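Glycoside hydrolase (Streptococcus pneumoniae serotype 4, PDB 6ORH) probably hydrolyses alpha-L-fucosidic linkages, as expected of a family 29 glycoside hydrolase, and so helps degrade host-derived carbohydrate antigens. Local coordinates at residues D326-S334 against R345-T353; G388-V396 against G408-L419. The protein carries 2 engineered substitutions. All coordinates share one frame; numbering follows the deposited sequence.

Contact 1 of 2, residues D326-S334 against R345-T353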
loop_
_atom_site.group_PDB
_atom_site.type_symbol
_atom_site.label_atom_id
_atom_site.label_comp_id
_atom_site.label_asym_id
_atom_site.label_seq_id
_atom_site.Cartn_x
_atom_site.Cartn_y
_atom_site.Cartn_z
ATOM N N ASP A 326 -18.102 -13.184 13.007
ATOM C CA ASP A 326 -18.541 -12.051 12.209
ATOM C C ASP A 326 -19.459 -11.183 13.071
ATOM O O ASP A 326 -20.640 -11.518 13.255
ATOM C CB ASP A 326 -19.284 -12.534 10.958
ATOM C CG ASP A 326 -19.753 -11.405 10.056
ATOM O OD1 ASP A 326 -19.505 -10.241 10.412
ATOM O OD2 ASP A 326 -20.379 -11.707 9.019
ATOM N N LEU A 327 -18.916 -10.047 13.511
ATOM C CA LEU A 327 -19.595 -9.146 14.435
ATOM C C LEU A 327 -20.706 -8.374 13.733
ATOM O O LEU A 327 -21.495 -7.670 14.379
ATOM C CB LEU A 327 -18.573 -8.194 15.044
ATOM C CG LEU A 327 -17.460 -8.886 15.826
ATOM C CD1 LEU A 327 -16.272 -7.965 15.961
ATOM C CD2 LEU A 327 -17.987 -9.296 17.204
ATOM N N ALA A 328 -20.774 -8.487 12.398
ATOM C CA ALA A 328 -21.807 -7.792 11.657
ATOM C C ALA A 328 -23.027 -8.676 11.393
ATOM O O ALA A 328 -24.038 -8.166 10.934
ATOM C CB ALA A 328 -21.238 -7.240 10.356
ATOM N N LEU A 329 -22.955 -9.983 11.693
ATOM C CA LEU A 329 -24.060 -10.868 11.337
ATOM C C LEU A 329 -25.352 -10.367 11.975
ATOM O O LEU A 329 -25.397 -10.128 13.175
ATOM C CB LEU A 329 -23.776 -12.284 11.847
ATOM C CG LEU A 329 -23.179 -13.289 10.875
ATOM C CD1 LEU A 329 -23.047 -14.640 11.562
ATOM C CD2 LEU A 329 -23.984 -13.410 9.581
ATOM N N GLY A 330 -26.403 -10.205 11.174
ATOM C CA GLY A 330 -27.704 -9.786 11.670
ATOM C C GLY A 330 -27.814 -8.292 11.969
ATOM O O GLY A 330 -28.870 -7.820 12.377
ATOM N N ALA A 331 -26.735 -7.525 11.768
ATOM C CA ALA A 331 -26.845 -6.075 11.876
ATOM C C ALA A 331 -27.921 -5.532 10.931
ATOM O O ALA A 331 -28.116 -6.039 9.826
ATOM C CB ALA A 331 -25.499 -5.440 11.601
ATOM N N GLU A 332 -28.597 -4.465 11.369
ATOM C CA GLU A 332 -29.579 -3.757 10.564
ATOM C C GLU A 332 -28.845 -2.863 9.565
ATOM O O GLU A 332 -27.992 -2.087 9.966
ATOM C CB GLU A 332 -30.447 -2.884 11.471
ATOM C CG GLU A 332 -31.808 -3.489 11.782
ATOM C CD GLU A 332 -32.915 -2.919 10.908
ATOM O OE1 GLU A 332 -33.410 -3.658 10.020
ATOM O OE2 GLU A 332 -33.268 -1.727 11.101
ATOM N N VAL A 333 -29.210 -2.955 8.282
ATOM C CA VAL A 333 -28.565 -2.145 7.255
ATOM C C VAL A 333 -29.588 -1.225 6.592
ATOM O O VAL A 333 -30.641 -1.676 6.152
ATOM C CB VAL A 333 -27.882 -3.044 6.201
ATOM C CG1 VAL A 333 -27.107 -2.191 5.206
ATOM C CG2 VAL A 333 -26.968 -4.081 6.826
ATOM N N SER A 334 -29.261 0.064 6.465
ATOM C CA SER A 334 -30.125 0.992 5.749
ATOM C C SER A 334 -29.340 1.657 4.629
ATOM O O SER A 334 -28.110 1.732 4.673
ATOM C CB SER A 334 -30.661 2.051 6.655
ATOM O OG SER A 334 -29.614 2.535 7.460
ATOM N N ARG A 345 -30.667 -5.838 3.688
ATOM C CA ARG A 345 -30.572 -6.842 4.742
ATOM C C ARG A 345 -29.795 -8.063 4.256
ATOM O O ARG A 345 -29.318 -8.856 5.065
ATOM C CB ARG A 345 -31.972 -7.227 5.249
ATOM C CG ARG A 345 -32.883 -7.825 4.184
ATOM C CD ARG A 345 -34.125 -8.542 4.726
ATOM N NE ARG A 345 -33.833 -9.441 5.844
ATOM C CZ ARG A 345 -33.385 -10.698 5.755
ATOM N NH1 ARG A 345 -33.181 -11.276 4.582
ATOM N NH2 ARG A 345 -33.160 -11.387 6.862
ATOM N N HIS A 346 -29.629 -8.190 2.933
ATOM C CA HIS A 346 -28.901 -9.310 2.360
ATOM C C HIS A 346 -27.402 -9.262 2.664
ATOM O O HIS A 346 -26.692 -10.239 2.427
ATOM C CB HIS A 346 -29.176 -9.397 0.855
ATOM C CG HIS A 346 -30.587 -9.787 0.567
ATOM N ND1 HIS A 346 -31.159 -9.651 -0.690
ATOM C CD2 HIS A 346 -31.558 -10.257 1.389
ATOM C CE1 HIS A 346 -32.408 -10.076 -0.641
ATOM N NE2 HIS A 346 -32.682 -10.439 0.636
ATOM N N LEU A 347 -26.909 -8.131 3.175
ATOM C CA LEU A 347 -25.479 -7.984 3.413
ATOM C C LEU A 347 -25.053 -8.643 4.723
ATOM O O LEU A 347 -23.880 -8.944 4.894
ATOM C CB LEU A 347 -25.136 -6.493 3.408
ATOM C CG LEU A 347 -25.329 -5.823 2.054
ATOM C CD1 LEU A 347 -25.417 -4.306 2.184
ATOM C CD2 LEU A 347 -24.197 -6.230 1.120
ATOM N N THR A 348 -26.008 -8.880 5.643
ATOM C CA THR A 348 -25.613 -9.401 6.946
ATOM C C THR A 348 -26.465 -10.599 7.363
ATOM O O THR A 348 -26.499 -10.948 8.543
ATOM C CB THR A 348 -25.701 -8.318 8.027
ATOM O OG1 THR A 348 -27.040 -7.839 8.059
ATOM C CG2 THR A 348 -24.809 -7.133 7.733
ATOM N N ASP A 349 -27.136 -11.231 6.399
ATOM C CA ASP A 349 -28.127 -12.245 6.732
ATOM C C ASP A 349 -27.490 -13.634 6.783
ATOM O O ASP A 349 -28.176 -14.607 7.092
ATOM C CB ASP A 349 -29.335 -12.174 5.791
ATOM C CG ASP A 349 -29.069 -12.585 4.346
ATOM O OD1 ASP A 349 -27.893 -12.784 3.971
ATOM O OD2 ASP A 349 -30.063 -12.683 3.590
ATOM N N GLY A 350 -26.187 -13.722 6.488
ATOM C CA GLY A 350 -25.451 -14.976 6.514
ATOM C C GLY A 350 -25.925 -15.971 5.458
ATOM O O GLY A 350 -25.531 -17.133 5.498
ATOM N N LEU A 351 -26.798 -15.516 4.542
ATOM C CA LEU A 351 -27.218 -16.288 3.376
ATOM C C LEU A 351 -26.305 -15.890 2.217
ATOM O O LEU A 351 -26.330 -14.735 1.791
ATOM C CB LEU A 351 -28.671 -15.936 3.017
ATOM C CG LEU A 351 -29.804 -16.842 3.515
ATOM C CD1 LEU A 351 -29.523 -17.455 4.886
ATOM C CD2 LEU A 351 -31.136 -16.093 3.525
ATOM N N GLU A 352 -25.502 -16.833 1.708
ATOM C CA GLU A 352 -24.664 -16.536 0.548
ATOM C C GLU A 352 -25.488 -16.558 -0.747
ATOM O O GLU A 352 -24.980 -16.270 -1.822
ATOM C CB GLU A 352 -23.400 -17.402 0.511
ATOM N N THR A 353 -26.785 -16.858 -0.653
ATOM C CA THR A 353 -27.622 -16.828 -1.838
ATOM C C THR A 353 -28.336 -15.476 -1.960
ATOM O O THR A 353 -29.116 -15.283 -2.890
ATOM C CB THR A 353 -28.574 -18.028 -1.865
ATOM O OG1 THR A 353 -29.659 -17.723 -0.988
ATOM C CG2 THR A 353 -27.908 -19.331 -1.478
#
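Thr-348 presses its side chain into the backbone bend at Ala-328 to Ala-331, and it illustrates how a single small residue can join two loops through both its polar and its apolar branch. Its OG1 donates to Ala-331 O at 2.7 Å, arriving in the carbonyl plane on a lone pair. In return Gly-330 N donates to Thr-348 O, also at 2.7 Å and nearly straight (164° at the hydrogen), so that the residue is held from its side chain and its backbone at once. With chi1 at 58°, OG1 sits between the backbone N and the carbonyl carbon, which leaves CG2 directed at Val-333 CG2, 3.8 Å away. The receiving bend is built from two overlapping turns, a type I turn from Asp-326 and a type II turn from Ala-328. Ala-328 O, which closes the second turn by accepting from Ala-331 N, lies 3.4 Å from Thr-348 CB.

The setting is the F5/8 type C domain, a galactose-binding-like beta sandwich in which strand 332-334 borders one sheet. Val-333 extends the apolar side of the contact: its CG1 meets Leu-347 CD1 at 4.1 Å, the two side chains crossing at about a right angle, while Leu-368 and Leu-366 of the adjoining strand pack against them. At the more exposed end, Leu-329 bends its CD2 back to 3.7 Å from Gly-350 CA, where the absence of a side chain permits this approach.

Immediately beyond lies a calcium site seen in a structure of this protein, with no calcium bound to this chain here, involving His-346, Asp-349, Leu-351, Ser-354 and Thr-443. Asp-349 OD1 accepts from Leu-351 N in an Asx turn, and its OD2 is hydrogen-bonded to Ser-354 OG and salt-bridged to Arg-345 NH1 at 3.6 Å.

Contact 2 of 2, residues G388-V396 against G408-L419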
loop_
_atom_site.group_PDB
_atom_site.type_symbol
_atom_site.label_atom_id
_atom_site.label_comp_id
_atom_site.label_asym_id
_atom_site.label_seq_id
_atom_site.Cartn_x
_atom_site.Cartn_y
_atom_site.Cartn_z
ATOM N N GLY A 388 -19.708 -9.436 -12.840
ATOM C CA GLY A 388 -18.575 -8.591 -13.211
ATOM C C GLY A 388 -18.101 -7.656 -12.092
ATOM O O GLY A 388 -18.866 -7.228 -11.219
ATOM N N GLN A 389 -16.806 -7.320 -12.119
ATOM C CA GLN A 389 -16.224 -6.438 -11.111
ATOM C C GLN A 389 -16.543 -4.980 -11.453
ATOM O O GLN A 389 -16.410 -4.560 -12.621
ATOM C CB GLN A 389 -14.698 -6.643 -11.133
ATOM C CG GLN A 389 -13.966 -5.928 -9.996
ATOM C CD GLN A 389 -12.479 -6.214 -9.939
ATOM O OE1 GLN A 389 -11.962 -6.973 -10.764
ATOM N NE2 GLN A 389 -11.801 -5.625 -8.954
ATOM N N ARG A 390 -16.921 -4.176 -10.445
ATOM C CA ARG A 390 -17.470 -2.851 -10.733
ATOM C C ARG A 390 -16.882 -1.738 -9.876
ATOM O O ARG A 390 -16.582 -0.659 -10.395
ATOM C CB ARG A 390 -19.001 -2.867 -10.524
ATOM C CG ARG A 390 -19.726 -3.892 -11.392
ATOM C CD ARG A 390 -21.180 -4.142 -10.929
ATOM N NE ARG A 390 -21.752 -5.097 -11.845
ATOM C CZ ARG A 390 -22.908 -4.966 -12.508
ATOM N NH1 ARG A 390 -23.706 -3.925 -12.283
ATOM N NH2 ARG A 390 -23.270 -5.905 -13.355
ATOM N N ILE A 391 -16.721 -1.972 -8.559
ATOM C CA ILE A 391 -16.422 -0.879 -7.640
ATOM C C ILE A 391 -14.994 -0.393 -7.848
ATOM O O ILE A 391 -14.091 -1.219 -7.918
ATOM C CB ILE A 391 -16.668 -1.302 -6.179
ATOM C CG1 ILE A 391 -18.174 -1.474 -5.976
ATOM C CG2 ILE A 391 -16.101 -0.262 -5.217
ATOM C CD1 ILE A 391 -18.535 -2.230 -4.688
ATOM N N ALA A 392 -14.821 0.926 -7.910
ATOM C CA ALA A 392 -13.513 1.521 -8.130
ATOM C C ALA A 392 -13.057 2.396 -6.966
ATOM O O ALA A 392 -11.876 2.779 -6.911
ATOM C CB ALA A 392 -13.545 2.310 -9.433
ATOM N N ALA A 393 -13.979 2.770 -6.047
ATOM C CA ALA A 393 -13.561 3.532 -4.874
ATOM C C ALA A 393 -14.620 3.425 -3.790
ATOM O O ALA A 393 -15.813 3.499 -4.088
ATOM C CB ALA A 393 -13.351 5.000 -5.200
ATOM N N PHE A 394 -14.158 3.271 -2.551
ATOM C CA PHE A 394 -15.101 3.236 -1.431
ATOM C C PHE A 394 -14.379 3.716 -0.173
ATOM O O PHE A 394 -13.144 3.719 -0.100
ATOM C CB PHE A 394 -15.694 1.823 -1.267
ATOM C CG PHE A 394 -14.684 0.844 -0.717
ATOM C CD1 PHE A 394 -13.760 0.251 -1.577
ATOM C CD2 PHE A 394 -14.550 0.628 0.653
ATOM C CE1 PHE A 394 -12.741 -0.548 -1.073
ATOM C CE2 PHE A 394 -13.531 -0.166 1.158
ATOM C CZ PHE A 394 -12.647 -0.794 0.286
ATOM N N HIS A 395 -15.143 4.099 0.864
ATOM C CA HIS A 395 -14.529 4.338 2.156
ATOM C C HIS A 395 -15.479 3.855 3.252
ATOM O O HIS A 395 -16.647 3.573 2.995
ATOM C CB HIS A 395 -14.066 5.802 2.330
ATOM C CG HIS A 395 -15.156 6.822 2.276
ATOM N ND1 HIS A 395 -15.611 7.341 1.077
ATOM C CD2 HIS A 395 -15.864 7.440 3.260
ATOM C CE1 HIS A 395 -16.572 8.220 1.319
ATOM N NE2 HIS A 395 -16.739 8.295 2.648
ATOM N N VAL A 396 -14.945 3.744 4.460
ATOM C CA VAL A 396 -15.687 3.217 5.593
ATOM C C VAL A 396 -15.525 4.209 6.739
ATOM O O VAL A 396 -14.437 4.722 6.990
ATOM C CB VAL A 396 -15.103 1.848 5.989
ATOM C CG1 VAL A 396 -15.818 1.287 7.216
ATOM C CG2 VAL A 396 -15.266 0.860 4.846
ATOM N N GLY A 408 -11.253 3.569 7.150
ATOM C CA GLY A 408 -10.264 3.330 6.103
ATOM C C GLY A 408 -10.888 3.580 4.727
ATOM O O GLY A 408 -12.070 3.916 4.607
ATOM N N SER A 409 -10.062 3.434 3.681
ATOM C CA SER A 409 -10.573 3.618 2.333
ATOM C C SER A 409 -9.836 2.671 1.401
ATOM O O SER A 409 -8.774 2.132 1.740
ATOM C CB SER A 409 -10.412 5.051 1.841
ATOM O OG SER A 409 -9.039 5.380 1.677
ATOM N N GLY A 410 -10.390 2.551 0.199
ATOM C CA GLY A 410 -9.774 1.697 -0.804
ATOM C C GLY A 410 -10.250 2.035 -2.206
ATOM O O GLY A 410 -11.065 2.946 -2.431
ATOM N N HIS A 411 -9.695 1.296 -3.165
ATOM C CA HIS A 411 -10.159 1.378 -4.535
ATOM C C HIS A 411 -11.163 0.260 -4.813
ATOM O O HIS A 411 -12.382 0.481 -4.747
ATOM C CB HIS A 411 -8.954 1.292 -5.499
ATOM C CG HIS A 411 -8.022 2.448 -5.429
ATOM N ND1 HIS A 411 -7.950 3.398 -6.432
ATOM C CD2 HIS A 411 -7.100 2.791 -4.512
ATOM C CE1 HIS A 411 -7.019 4.285 -6.116
ATOM N NE2 HIS A 411 -6.491 3.940 -4.947
ATOM N N THR A 412 -10.654 -0.938 -5.149
ATOM C CA THR A 412 -11.486 -2.064 -5.554
ATOM C C THR A 412 -11.969 -2.879 -4.350
ATOM O O THR A 412 -11.443 -2.791 -3.228
ATOM C CB THR A 412 -10.707 -2.976 -6.522
ATOM O OG1 THR A 412 -9.404 -3.186 -5.943
ATOM C CG2 THR A 412 -10.539 -2.339 -7.888
ATOM N N VAL A 413 -12.991 -3.686 -4.627
ATOM C CA VAL A 413 -13.463 -4.697 -3.698
ATOM C C VAL A 413 -13.098 -6.060 -4.291
ATOM O O VAL A 413 -12.275 -6.781 -3.720
ATOM C CB VAL A 413 -14.976 -4.507 -3.445
ATOM C CG1 VAL A 413 -15.544 -5.688 -2.645
ATOM C CG2 VAL A 413 -15.247 -3.212 -2.659
ATOM N N GLY A 414 -13.712 -6.428 -5.420
ATOM C CA GLY A 414 -13.419 -7.708 -6.052
ATOM C C GLY A 414 -14.152 -8.869 -5.365
ATOM O O GLY A 414 -15.203 -8.673 -4.735
ATOM N N TYR A 415 -13.567 -10.071 -5.445
ATOM C CA TYR A 415 -14.192 -11.241 -4.859
ATOM C C TYR A 415 -14.348 -11.063 -3.345
ATOM O O TYR A 415 -15.347 -11.472 -2.734
ATOM C CB TYR A 415 -13.319 -12.474 -5.110
ATOM C CG TYR A 415 -14.032 -13.745 -4.736
ATOM C CD1 TYR A 415 -14.894 -14.347 -5.640
ATOM C CD2 TYR A 415 -13.843 -14.301 -3.482
ATOM C CE1 TYR A 415 -15.590 -15.495 -5.288
ATOM C CE2 TYR A 415 -14.532 -15.446 -3.110
ATOM C CZ TYR A 415 -15.411 -16.022 -4.022
ATOM O OH TYR A 415 -16.071 -17.188 -3.744
ATOM N N LYS A 416 -13.309 -10.491 -2.738
ATOM C CA LYS A 416 -13.277 -10.314 -1.298
ATOM C C LYS A 416 -12.216 -9.280 -0.973
ATOM O O LYS A 416 -11.077 -9.389 -1.417
ATOM C CB LYS A 416 -12.881 -11.643 -0.647
ATOM C CG LYS A 416 -12.539 -11.578 0.839
ATOM C CD LYS A 416 -12.386 -13.006 1.385
ATOM C CE LYS A 416 -11.819 -13.066 2.788
ATOM N NZ LYS A 416 -11.771 -14.476 3.266
ATOM N N ARG A 417 -12.593 -8.281 -0.159
ATOM C CA ARG A 417 -11.664 -7.249 0.265
ATOM C C ARG A 417 -11.712 -7.200 1.790
ATOM O O ARG A 417 -12.798 -7.063 2.368
ATOM C CB ARG A 417 -12.116 -5.882 -0.292
ATOM C CG ARG A 417 -11.260 -4.687 0.107
ATOM C CD ARG A 417 -9.876 -4.771 -0.536
ATOM N NE ARG A 417 -8.901 -3.830 0.016
ATOM C CZ ARG A 417 -8.539 -2.690 -0.548
ATOM N NH1 ARG A 417 -9.154 -2.215 -1.637
ATOM N NH2 ARG A 417 -7.575 -1.986 0.030
ATOM N N LEU A 418 -10.545 -7.354 2.404
ATOM C CA LEU A 418 -10.396 -7.108 3.834
ATOM C C LEU A 418 -9.766 -5.733 3.944
ATOM O O LEU A 418 -8.874 -5.368 3.164
ATOM C CB LEU A 418 -9.516 -8.189 4.472
ATOM C CG LEU A 418 -10.074 -9.600 4.348
ATOM C CD1 LEU A 418 -9.046 -10.632 4.844
ATOM C CD2 LEU A 418 -11.381 -9.737 5.124
ATOM N N LEU A 419 -10.355 -4.900 4.790
ATOM C CA LEU A 419 -9.706 -3.634 5.055
ATOM C C LEU A 419 -9.527 -3.428 6.565
ATOM O O LEU A 419 -10.512 -3.447 7.295
ATOM C CB LEU A 419 -10.596 -2.547 4.450
ATOM C CG LEU A 419 -10.065 -1.129 4.624
ATOM C CD1 LEU A 419 -8.822 -0.913 3.748
ATOM C CD2 LEU A 419 -11.171 -0.157 4.225
HETATM O O HOH W 1 -13.760 -3.861 -7.468
HETATM O O HOH W 2 -9.754 3.068 -8.548
#
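Phe-394 lays one face of its ring over Gly-410, whose N stands 4.0 Å above the ring plane and offset toward the rim. Gly-410 has no side chain, and this makes room for the ring. Near the ring's plane, carbonyl oxygens meet its edge: CD1 is 3.5 Å from His-411 O and CE1 is 3.4 Å from Thr-412 O. A chi1 of 72° tucks the ring back over its own backbone, toward the neighbouring strand. Val-413 CG2 and Leu-419 CD2 approach obliquely, and Val-413 CG2 also packs on Ile-391 CD1 at 4.0 Å.

Thr-412 O is in turn held by Arg-417 NH1 at 2.8 Å, within both the carbonyl and the guanidinium planes; Phe-394 CZ lies over a face of that guanidinium, which also forms a salt bridge to Asp-221. Where direct strand pairing ends, water 1 takes over, accepting from Val-413 N and from Gln-389 NE2, which also donates to Leu-223 O, while donating to Ile-391 O at 2.7 Å. Water 2 similarly joins Ala-392 O to His-411 ND1, and NE2 of that ring is hydrogen-bonded to His-243 of the second subunit.

The backbone frame is antiparallel: Phe-394 and Gly-410 exchange two hydrogen bonds, and Val-396 N donates to Gly-408 O at 2.9 Å. On the other side of strand 391-396, Ala-392 and Ala-393 form a classic bulge opposite Glu-435. In the second sheet, the axis of strand 417-419 passes 10.5 Å from that of strand 391-396, crossing at -41°. Phe-394 packs between with Val-413 and Leu-419: a beta hairpin whose chain crosses to the facing sheet, as in galactose-binding-like beta sandwiches.

Overall arrangement
The two contacts follow one another along the chain and belong to the same sandwich, their centres 18 Å apart and their nearest atoms about 8 Å apart, without touching. Contact 1 holds one border strand of a five-stranded sheet and contact 2 the other, 403-410. The calcium-site residue Thr-443 lies near both: its side chain is about 6 Å from that of Leu-347 and about 8 Å from that of Val-413. Contact 2 alone meets the second subunit. A bound sugar lies about 7 Å from its His-395 side chain, probably in the pocket lined by Val-403, Trp-404 and Gln-405. Another glycan pocket, between residues 28 and 264, belongs to the TIM-barrel fucosidase region, probably the catalytic domain, apart from both contacts.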